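Local atomic coordinates of uncharacterized protein SP1917 (Streptococcus pneumoniae, PDB entry 3C9P), a protein that is of unknown function and is a small, largely helical member of the bacterial DUF2200 family. Residues 8-13 with 56-62; 69-74 with 95-99; 101-105 with 115-119. One frame throughout, in Å; residues are numbered along the deposited sequence.

How the interactions relate
The three contacts follow one another along the chain, each closing before the next opens, and helix 91-107 ties them together. Interactions 2 and 3 both use that helix: their centres lie about 10 Å apart, and they touch where Glu72 CB comes 3.3 Å from Tyr119 O. Interaction 1 also packs against this helix, though its centre lies about 17 Å from that of interaction 2. There Tyr59 OH meets Leu99 CD2 at 3.7 Å and Tyr9 CE1 meets Ile96 CD1 at 3.7 Å. Interactions 1 and 3, with centres about 23 Å apart, lie on opposite sides of the chain's centre and do not touch. A bound 1,2-ethanediol, probably from the crystallisation liquor, sits about 4 Å from the Tyr59 side chain.

Interaction 1 (8-13 with 56-62); sequences LYNMKF and DVTYGDF
Phe13, Tyr59 and Lys12 have the most surface covered where the loop before helix 13-26 meets the start of helix 59-64. Lys12 and Thr58, both N-caps with extended backbones, form a single beta bridge (CA-CA 4.2 Å). Tyr59 N donates to Met11 O (2.8 Å) and Phe13 N to Val57 O (2.9 Å); Gly60 N reaches Tyr9 O (2.9 Å), where a CB would clash. Thr58, chi1 p, suits its cap because OG1 accepts from Asp61 N (3.0 Å). A water accepts from Thr58 OG1 and donates to Tyr9 O and Asn10 OD1. Phe13, chi1 t, makes an offset stack with Phe62, also t (centroids 4.2 Å, planes 22°), and its CD1 lies 3.7 Å from Tyr59 CD1. Lys12 points CA-to-CB away, yet its long aliphatic chain lays CD 3.2 Å from Asp56 O. The bridge thus ties the N-cap of helix 13-26 to that of helix 59-64. Phe13 and Phe62 then pack on helix 46-52, while Tyr59 reaches helices 13-26 and 91-107.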
loop_
_atom_site.group_PDB
_atom_site.type_symbol
_atom_site.label_atom_id
_atom_site.label_comp_id
_atom_site.label_asym_id
_atom_site.label_seq_id
_atom_site.Cartn_x
_atom_site.Cartn_y
_atom_site.Cartn_z
ATOM N N LEU A 8 1.640 -14.205 3.763
ATOM C CA LEU A 8 1.657 -12.762 4.035
ATOM C C LEU A 8 0.434 -12.261 4.830
ATOM O O LEU A 8 0.553 -11.380 5.685
ATOM C CB LEU A 8 1.749 -11.984 2.716
ATOM C CG LEU A 8 1.822 -10.466 2.789
ATOM C CD1 LEU A 8 3.044 -9.958 3.603
ATOM C CD2 LEU A 8 1.878 -9.930 1.373
ATOM N N TYR A 9 -0.736 -12.798 4.523
ATOM C CA TYR A 9 -1.971 -12.303 5.129
ATOM C C TYR A 9 -1.954 -12.426 6.650
ATOM O O TYR A 9 -2.636 -11.672 7.331
ATOM C CB TYR A 9 -3.174 -13.063 4.595
ATOM C CG TYR A 9 -3.386 -13.018 3.097
ATOM C CD1 TYR A 9 -2.705 -12.090 2.278
ATOM C CD2 TYR A 9 -4.305 -13.888 2.496
ATOM C CE1 TYR A 9 -2.907 -12.058 0.925
ATOM C CE2 TYR A 9 -4.530 -13.854 1.128
ATOM C CZ TYR A 9 -3.812 -12.940 0.353
ATOM O OH TYR A 9 -4.039 -12.900 -0.994
ATOM N N ASN A 10 -1.199 -13.391 7.175
ATOM C CA ASN A 10 -1.211 -13.662 8.595
ATOM C C ASN A 10 -0.022 -13.074 9.321
ATOM O O ASN A 10 0.083 -13.230 10.536
ATOM C CB ASN A 10 -1.318 -15.166 8.845
ATOM C CG ASN A 10 -2.546 -15.759 8.178
ATOM O OD1 ASN A 10 -3.634 -15.176 8.241
ATOM N ND2 ASN A 10 -2.366 -16.892 7.483
HETATM N N MSE A 11 0.878 -12.418 8.586
HETATM C CA MSE A 11 1.972 -11.661 9.222
HETATM C C MSE A 11 1.410 -10.402 9.860
HETATM O O MSE A 11 0.445 -9.844 9.369
HETATM C CB MSE A 11 3.066 -11.339 8.216
HETATM C CG MSE A 11 3.671 -12.640 7.650
HETATM SE SE MSE A 11 5.126 -12.188 6.433
HETATM C CE MSE A 11 5.219 -13.891 5.426
ATOM N N LYS A 12 1.988 -9.989 10.987
ATOM C CA LYS A 12 1.462 -8.824 11.708
ATOM C C LYS A 12 1.538 -7.539 10.892
ATOM O O LYS A 12 2.578 -7.229 10.308
ATOM C CB LYS A 12 2.156 -8.665 13.062
ATOM C CG LYS A 12 1.952 -9.865 13.999
ATOM C CD LYS A 12 0.505 -10.076 14.370
ATOM C CE LYS A 12 0.312 -11.256 15.394
ATOM N NZ LYS A 12 1.537 -11.672 16.126
ATOM N N PHE A 13 0.429 -6.790 10.859
ATOM C CA PHE A 13 0.399 -5.508 10.161
ATOM C C PHE A 13 1.589 -4.613 10.509
ATOM O O PHE A 13 2.248 -4.067 9.624
ATOM C CB PHE A 13 -0.905 -4.734 10.447
ATOM C CG PHE A 13 -0.866 -3.329 9.941
ATOM C CD1 PHE A 13 -1.015 -3.064 8.575
ATOM C CD2 PHE A 13 -0.600 -2.266 10.815
ATOM C CE1 PHE A 13 -0.941 -1.748 8.092
ATOM C CE2 PHE A 13 -0.499 -0.975 10.340
ATOM C CZ PHE A 13 -0.671 -0.706 8.970
ATOM N N ASP A 56 -2.559 -5.884 17.270
ATOM C CA ASP A 56 -1.928 -7.108 16.758
ATOM C C ASP A 56 -2.601 -7.627 15.493
ATOM O O ASP A 56 -2.375 -8.767 15.054
ATOM C CB ASP A 56 -1.797 -8.175 17.843
ATOM C CG ASP A 56 -0.642 -7.900 18.781
ATOM O OD1 ASP A 56 0.542 -7.882 18.319
ATOM O OD2 ASP A 56 -0.920 -7.707 19.984
ATOM N N VAL A 57 -3.358 -6.746 14.844
ATOM C CA VAL A 57 -4.033 -7.050 13.577
ATOM C C VAL A 57 -3.031 -7.576 12.536
ATOM O O VAL A 57 -1.876 -7.147 12.511
ATOM C CB VAL A 57 -4.779 -5.783 13.048
ATOM C CG1 VAL A 57 -3.807 -4.677 12.718
ATOM C CG2 VAL A 57 -5.693 -6.089 11.836
ATOM N N THR A 58 -3.469 -8.517 11.703
ATOM C CA THR A 58 -2.623 -9.034 10.633
ATOM C C THR A 58 -2.667 -8.110 9.442
ATOM O O THR A 58 -3.608 -7.301 9.281
ATOM C CB THR A 58 -3.034 -10.439 10.158
ATOM O OG1 THR A 58 -4.325 -10.381 9.534
ATOM C CG2 THR A 58 -3.026 -11.454 11.351
ATOM N N TYR A 59 -1.641 -8.219 8.612
ATOM C CA TYR A 59 -1.587 -7.451 7.369
ATOM C C TYR A 59 -2.814 -7.740 6.511
ATOM O O TYR A 59 -3.429 -6.814 5.952
ATOM C CB TYR A 59 -0.287 -7.777 6.601
ATOM C CG TYR A 59 0.144 -6.691 5.624
ATOM C CD1 TYR A 59 0.418 -5.388 6.063
ATOM C CD2 TYR A 59 0.294 -6.982 4.262
ATOM C CE1 TYR A 59 0.847 -4.386 5.162
ATOM C CE2 TYR A 59 0.680 -5.993 3.354
ATOM C CZ TYR A 59 0.959 -4.710 3.809
ATOM O OH TYR A 59 1.334 -3.750 2.913
ATOM N N GLY A 60 -3.203 -9.014 6.438
ATOM C CA GLY A 60 -4.378 -9.383 5.647
ATOM C C GLY A 60 -5.639 -8.726 6.206
ATOM O O GLY A 60 -6.476 -8.201 5.457
ATOM N N ASP A 61 -5.782 -8.767 7.521
ATOM C CA ASP A 61 -6.984 -8.219 8.149
ATOM C C ASP A 61 -7.081 -6.683 8.031
ATOM O O ASP A 61 -8.192 -6.139 7.960
ATOM C CB ASP A 61 -7.077 -8.675 9.585
ATOM C CG ASP A 61 -7.683 -10.080 9.721
ATOM O OD1 ASP A 61 -8.207 -10.658 8.724
ATOM O OD2 ASP A 61 -7.645 -10.603 10.848
ATOM N N PHE A 62 -5.935 -6.004 7.997
ATOM C CA PHE A 62 -5.880 -4.561 7.668
ATOM C C PHE A 62 -6.527 -4.255 6.303
ATOM O O PHE A 62 -7.411 -3.392 6.193
ATOM C CB PHE A 62 -4.428 -4.065 7.709
ATOM C CG PHE A 62 -4.268 -2.612 7.357
ATOM C CD1 PHE A 62 -4.447 -1.624 8.318
ATOM C CD2 PHE A 62 -3.946 -2.240 6.070
ATOM C CE1 PHE A 62 -4.280 -0.264 7.991
ATOM C CE2 PHE A 62 -3.784 -0.872 5.729
ATOM C CZ PHE A 62 -3.949 0.099 6.705
HETATM O O HOH W 1 -5.016 -12.798 8.620
#

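Interaction 2 (69-74 with 95-99); sequences YVPERI and EIRRL
A salt bridge joins Arg73 to Glu95: NE donates to OE2 at 2.9 Å, and NH2 to the same OE2 at 3.2 Å, with the carboxylate at the edge of the guanidinium. The other oxygen, Glu95 OE1, takes Arg98 NH1 (3.0 Å) one helical turn on, so one acid serves two bases and offsets the charge of Arg73 NE and Arg98 NH1, 3.6 Å apart. Arg73 (chi1 p, chi2 and chi3 t) also donates from NH1 to Val70 O (3.0 Å), which accepts from Arg73 N too. Chi1 m of Glu95 puts CG over a face of the Tyr69 ring in a CH-pi contact, 4.2 Å from the centroid, and chi2 m turns the carboxylate to the arginines. Arg98 is extended (chi2 and chi3 t), Arg73 CG and Ile74 CA lying over one face of its guanidinium; Ile74 CD1 is 3.6 Å from Arg98 NH2. The nearest CA atoms, Arg73 and Arg98, are 7.3 Å apart. A 3-10 turn, 71-74, is thus held to helix 91-107 by an Arg-Glu-Arg salt-bridge network.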
loop_
_atom_site.group_PDB
_atom_site.type_symbol
_atom_site.label_atom_id
_atom_site.label_comp_id
_atom_site.label_asym_id
_atom_site.label_seq_id
_atom_site.Cartn_x
_atom_site.Cartn_y
_atom_site.Cartn_z
ATOM N N TYR A 69 -12.160 1.442 -0.643
ATOM C CA TYR A 69 -11.097 1.420 -1.652
ATOM C C TYR A 69 -11.404 2.439 -2.723
ATOM O O TYR A 69 -12.549 2.502 -3.209
ATOM C CB TYR A 69 -10.984 0.023 -2.251
ATOM C CG TYR A 69 -10.185 -0.918 -1.371
ATOM C CD1 TYR A 69 -8.780 -0.852 -1.364
ATOM C CD2 TYR A 69 -10.818 -1.858 -0.557
ATOM C CE1 TYR A 69 -8.031 -1.692 -0.573
ATOM C CE2 TYR A 69 -10.063 -2.731 0.248
ATOM C CZ TYR A 69 -8.674 -2.633 0.214
ATOM O OH TYR A 69 -7.910 -3.450 0.972
ATOM N N VAL A 70 -10.392 3.223 -3.097
ATOM C CA VAL A 70 -10.573 4.348 -4.030
ATOM C C VAL A 70 -10.775 3.802 -5.454
ATOM O O VAL A 70 -10.085 2.852 -5.859
ATOM C CB VAL A 70 -9.373 5.345 -3.916
ATOM C CG1 VAL A 70 -8.090 4.761 -4.540
ATOM C CG2 VAL A 70 -9.687 6.733 -4.499
ATOM N N PRO A 71 -11.757 4.354 -6.199
ATOM C CA PRO A 71 -12.018 3.862 -7.547
ATOM C C PRO A 71 -10.784 3.905 -8.472
ATOM O O PRO A 71 -10.602 3.004 -9.275
ATOM C CB PRO A 71 -13.139 4.792 -8.066
ATOM C CG PRO A 71 -13.812 5.302 -6.831
ATOM C CD PRO A 71 -12.719 5.396 -5.789
ATOM N N GLU A 72 -9.933 4.915 -8.314
ATOM C CA GLU A 72 -8.807 5.121 -9.222
ATOM C C GLU A 72 -7.708 4.067 -9.054
ATOM O O GLU A 72 -6.734 4.051 -9.802
ATOM C CB GLU A 72 -8.240 6.532 -9.020
ATOM C CG GLU A 72 -9.155 7.650 -9.571
ATOM C CD GLU A 72 -10.366 7.976 -8.669
ATOM O OE1 GLU A 72 -10.452 7.478 -7.518
ATOM O OE2 GLU A 72 -11.229 8.755 -9.114
ATOM N N ARG A 73 -7.866 3.181 -8.073
ATOM C CA ARG A 73 -6.838 2.173 -7.812
ATOM C C ARG A 73 -6.763 1.139 -8.939
ATOM O O ARG A 73 -5.760 0.453 -9.095
ATOM C CB ARG A 73 -7.092 1.491 -6.464
ATOM C CG ARG A 73 -8.200 0.462 -6.502
ATOM C CD ARG A 73 -8.612 0.010 -5.106
ATOM N NE ARG A 73 -9.497 -1.148 -5.236
ATOM C CZ ARG A 73 -10.753 -1.102 -5.662
ATOM N NH1 ARG A 73 -11.323 0.070 -5.975
ATOM N NH2 ARG A 73 -11.437 -2.243 -5.770
ATOM N N ILE A 74 -7.830 1.042 -9.737
ATOM C CA ILE A 74 -7.865 0.150 -10.890
ATOM C C ILE A 74 -6.799 0.584 -11.934
ATOM O O ILE A 74 -6.312 -0.231 -12.731
ATOM C CB ILE A 74 -9.288 0.176 -11.515
ATOM C CG1 ILE A 74 -10.365 -0.257 -10.478
ATOM C CG2 ILE A 74 -9.393 -0.595 -12.854
ATOM C CD1 ILE A 74 -10.075 -1.508 -9.680
ATOM N N GLU A 95 -4.926 -5.900 -3.948
ATOM C CA GLU A 95 -4.904 -4.613 -3.214
ATOM C C GLU A 95 -3.556 -4.405 -2.526
ATOM O O GLU A 95 -3.027 -3.295 -2.498
ATOM C CB GLU A 95 -6.035 -4.529 -2.167
ATOM C CG GLU A 95 -7.478 -4.745 -2.714
ATOM C CD GLU A 95 -7.886 -3.771 -3.830
ATOM O OE1 GLU A 95 -7.062 -2.941 -4.261
ATOM O OE2 GLU A 95 -9.057 -3.836 -4.270
ATOM N N ILE A 96 -3.011 -5.484 -1.968
ATOM C CA ILE A 96 -1.712 -5.442 -1.292
ATOM C C ILE A 96 -0.633 -5.024 -2.295
ATOM O O ILE A 96 0.219 -4.182 -1.991
ATOM C CB ILE A 96 -1.379 -6.808 -0.647
ATOM C CG1 ILE A 96 -2.223 -6.990 0.633
ATOM C CG2 ILE A 96 0.150 -6.982 -0.394
ATOM C CD1 ILE A 96 -2.143 -8.416 1.322
ATOM N N ARG A 97 -0.671 -5.617 -3.485
ATOM C CA ARG A 97 0.327 -5.320 -4.510
ATOM C C ARG A 97 0.131 -3.925 -5.078
ATOM O O ARG A 97 1.101 -3.296 -5.470
ATOM C CB ARG A 97 0.329 -6.371 -5.619
ATOM C CG ARG A 97 0.841 -7.752 -5.155
ATOM C CD ARG A 97 2.318 -7.651 -4.721
ATOM N NE ARG A 97 2.884 -8.959 -4.408
ATOM C CZ ARG A 97 3.396 -9.306 -3.229
ATOM N NH1 ARG A 97 3.420 -8.454 -2.224
ATOM N NH2 ARG A 97 3.897 -10.519 -3.064
ATOM N N ARG A 98 -1.104 -3.427 -5.102
ATOM C CA ARG A 98 -1.309 -2.018 -5.506
ATOM C C ARG A 98 -0.637 -1.073 -4.508
ATOM O O ARG A 98 0.020 -0.102 -4.922
ATOM C CB ARG A 98 -2.794 -1.676 -5.658
ATOM C CG ARG A 98 -3.445 -2.296 -6.868
ATOM C CD ARG A 98 -4.948 -2.077 -6.854
ATOM N NE ARG A 98 -5.535 -2.592 -8.093
ATOM C CZ ARG A 98 -6.718 -3.180 -8.210
ATOM N NH1 ARG A 98 -7.497 -3.381 -7.154
ATOM N NH2 ARG A 98 -7.123 -3.576 -9.406
ATOM N N LEU A 99 -0.750 -1.360 -3.211
ATOM C CA LEU A 99 0.043 -0.558 -2.236
ATOM C C LEU A 99 1.563 -0.657 -2.470
ATOM O O LEU A 99 2.292 0.357 -2.416
ATOM C CB LEU A 99 -0.312 -0.868 -0.771
ATOM C CG LEU A 99 0.448 0.015 0.245
ATOM C CD1 LEU A 99 0.135 1.495 0.052
ATOM C CD2 LEU A 99 0.166 -0.429 1.686
#

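Interaction 3 (101-105 with 115-119); sequences KLVDW and VLEKY
Two consecutive helices, 91-107 and 112-119, form a helical hairpin that is splayed rather than strictly antiparallel: the segment axes run at 128° and approach to 10.9 Å. That separation is spanned by large side chains, and the nearest CA atoms, of Trp105 and Val115, are 6.8 Å apart. Val115, beta-branched and compact, is the bump at this tight end. With chi1 t it fills the hollow between Leu102 and Trp105, setting CG1 3.7 Å from Leu102 CD2 and CG2 3.5 Å from Trp105 CB. A turn later the gap is wider, and Tyr119, chi1 m, bridges it with its long ring. Leu102, chi1 m and chi2 t, brings CD2 against both Val115 and Tyr119, reaching 3.6 Å from Tyr119 CE2. Trp105, chi1 m, is the broad plate of the contact. Lys118 lies over one face, its extended chi1 and chi2 carrying it across before chi3 and chi4, both m, curl its tip: Lys118 CE sits 3.6 Å from the centroid of the Trp105 six-membered ring, a CH-pi contact, and NZ 4.2 Å from it, a cation-pi contact. A lysine suits this place, apolar along its stem and charged at its tip. Val37 of helix 31-42 touches Leu102 and Val115, and Trp40 touches Tyr119. At the indole edge, Trp105 NE1 donates a hydrogen bond to Tyr119 OH, 2.8 Å away.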
loop_
_atom_site.group_PDB
_atom_site.type_symbol
_atom_site.label_atom_id
_atom_site.label_comp_id
_atom_site.label_asym_id
_atom_site.label_seq_id
_atom_site.Cartn_x
_atom_site.Cartn_y
_atom_site.Cartn_z
ATOM N N LYS A 101 3.084 -1.058 -5.233
ATOM C CA LYS A 101 3.379 -0.212 -6.394
ATOM C C LYS A 101 3.455 1.264 -5.987
ATOM O O LYS A 101 4.379 1.974 -6.405
ATOM C CB LYS A 101 2.326 -0.425 -7.511
ATOM C CG LYS A 101 2.618 0.281 -8.832
ATOM C CD LYS A 101 3.891 -0.242 -9.470
ATOM C CE LYS A 101 3.843 -0.116 -10.979
ATOM N NZ LYS A 101 5.166 -0.573 -11.517
ATOM N N LEU A 102 2.505 1.724 -5.165
ATOM C CA LEU A 102 2.510 3.126 -4.721
ATOM C C LEU A 102 3.773 3.446 -3.909
ATOM O O LEU A 102 4.364 4.513 -4.062
ATOM C CB LEU A 102 1.248 3.474 -3.900
ATOM C CG LEU A 102 -0.111 3.240 -4.589
ATOM C CD1 LEU A 102 -1.313 3.495 -3.624
ATOM C CD2 LEU A 102 -0.226 4.136 -5.828
ATOM N N VAL A 103 4.180 2.494 -3.072
ATOM C CA VAL A 103 5.347 2.630 -2.228
ATOM C C VAL A 103 6.601 2.554 -3.093
ATOM O O VAL A 103 7.586 3.240 -2.819
ATOM C CB VAL A 103 5.382 1.548 -1.119
ATOM C CG1 VAL A 103 6.685 1.591 -0.372
ATOM C CG2 VAL A 103 4.252 1.822 -0.113
ATOM N N ASP A 104 6.559 1.739 -4.143
ATOM C CA ASP A 104 7.699 1.725 -5.086
ATOM C C ASP A 104 7.930 3.100 -5.712
ATOM O O ASP A 104 9.081 3.551 -5.786
ATOM C CB ASP A 104 7.532 0.663 -6.148
ATOM C CG ASP A 104 8.864 0.304 -6.820
ATOM O OD1 ASP A 104 9.891 0.131 -6.116
ATOM O OD2 ASP A 104 8.855 0.202 -8.055
ATOM N N TRP A 105 6.860 3.792 -6.113
ATOM C CA TRP A 105 7.006 5.179 -6.580
ATOM C C TRP A 105 7.689 6.068 -5.538
ATOM O O TRP A 105 8.547 6.852 -5.889
ATOM C CB TRP A 105 5.674 5.815 -7.003
ATOM C CG TRP A 105 5.110 5.281 -8.284
ATOM C CD1 TRP A 105 3.930 4.580 -8.432
ATOM C CD2 TRP A 105 5.671 5.408 -9.600
ATOM N NE1 TRP A 105 3.735 4.264 -9.758
ATOM C CE2 TRP A 105 4.787 4.750 -10.497
ATOM C CE3 TRP A 105 6.840 6.002 -10.109
ATOM C CZ2 TRP A 105 5.029 4.675 -11.875
ATOM C CZ3 TRP A 105 7.095 5.919 -11.503
ATOM C CH2 TRP A 105 6.182 5.255 -12.368
ATOM N N VAL A 115 2.405 10.918 -6.660
ATOM C CA VAL A 115 1.804 9.600 -6.785
ATOM C C VAL A 115 0.281 9.668 -6.967
ATOM O O VAL A 115 -0.261 9.018 -7.873
ATOM C CB VAL A 115 2.218 8.690 -5.606
ATOM C CG1 VAL A 115 1.462 7.368 -5.659
ATOM C CG2 VAL A 115 3.703 8.444 -5.682
ATOM N N LEU A 116 -0.403 10.432 -6.120
ATOM C CA LEU A 116 -1.835 10.636 -6.266
ATOM C C LEU A 116 -2.153 11.285 -7.612
ATOM O O LEU A 116 -3.102 10.891 -8.291
ATOM C CB LEU A 116 -2.391 11.500 -5.114
ATOM C CG LEU A 116 -2.971 10.786 -3.874
ATOM C CD1 LEU A 116 -2.006 9.802 -3.253
ATOM C CD2 LEU A 116 -3.489 11.823 -2.806
ATOM N N GLU A 117 -1.347 12.276 -8.005
ATOM C CA GLU A 117 -1.583 12.965 -9.275
ATOM C C GLU A 117 -1.482 12.007 -10.457
ATOM O O GLU A 117 -2.198 12.158 -11.436
ATOM C CB GLU A 117 -0.649 14.159 -9.436
ATOM C CG GLU A 117 -1.127 15.357 -8.614
ATOM C CD GLU A 117 -0.262 16.579 -8.778
ATOM O OE1 GLU A 117 0.498 16.637 -9.769
ATOM O OE2 GLU A 117 -0.346 17.484 -7.917
ATOM N N LYS A 118 -0.626 10.999 -10.333
ATOM C CA LYS A 118 -0.462 9.958 -11.346
ATOM C C LYS A 118 -1.746 9.163 -11.572
ATOM O O LYS A 118 -2.058 8.784 -12.702
ATOM C CB LYS A 118 0.664 9.012 -10.927
ATOM C CG LYS A 118 1.140 8.037 -11.974
ATOM C CD LYS A 118 2.413 7.299 -11.473
ATOM C CE LYS A 118 3.712 8.077 -11.763
ATOM N NZ LYS A 118 3.940 8.218 -13.258
ATOM N N TYR A 119 -2.485 8.896 -10.499
ATOM C CA TYR A 119 -3.577 7.938 -10.583
ATOM C C TYR A 119 -4.944 8.587 -10.505
ATOM O O TYR A 119 -5.936 7.962 -10.857
ATOM C CB TYR A 119 -3.417 6.830 -9.538
ATOM C CG TYR A 119 -2.199 5.947 -9.802
ATOM C CD1 TYR A 119 -2.168 5.084 -10.896
ATOM C CD2 TYR A 119 -1.057 6.017 -8.970
ATOM C CE1 TYR A 119 -1.032 4.288 -11.166
ATOM C CE2 TYR A 119 0.087 5.213 -9.227
ATOM C CZ TYR A 119 0.075 4.339 -10.302
ATOM O OH TYR A 119 1.184 3.552 -10.572
#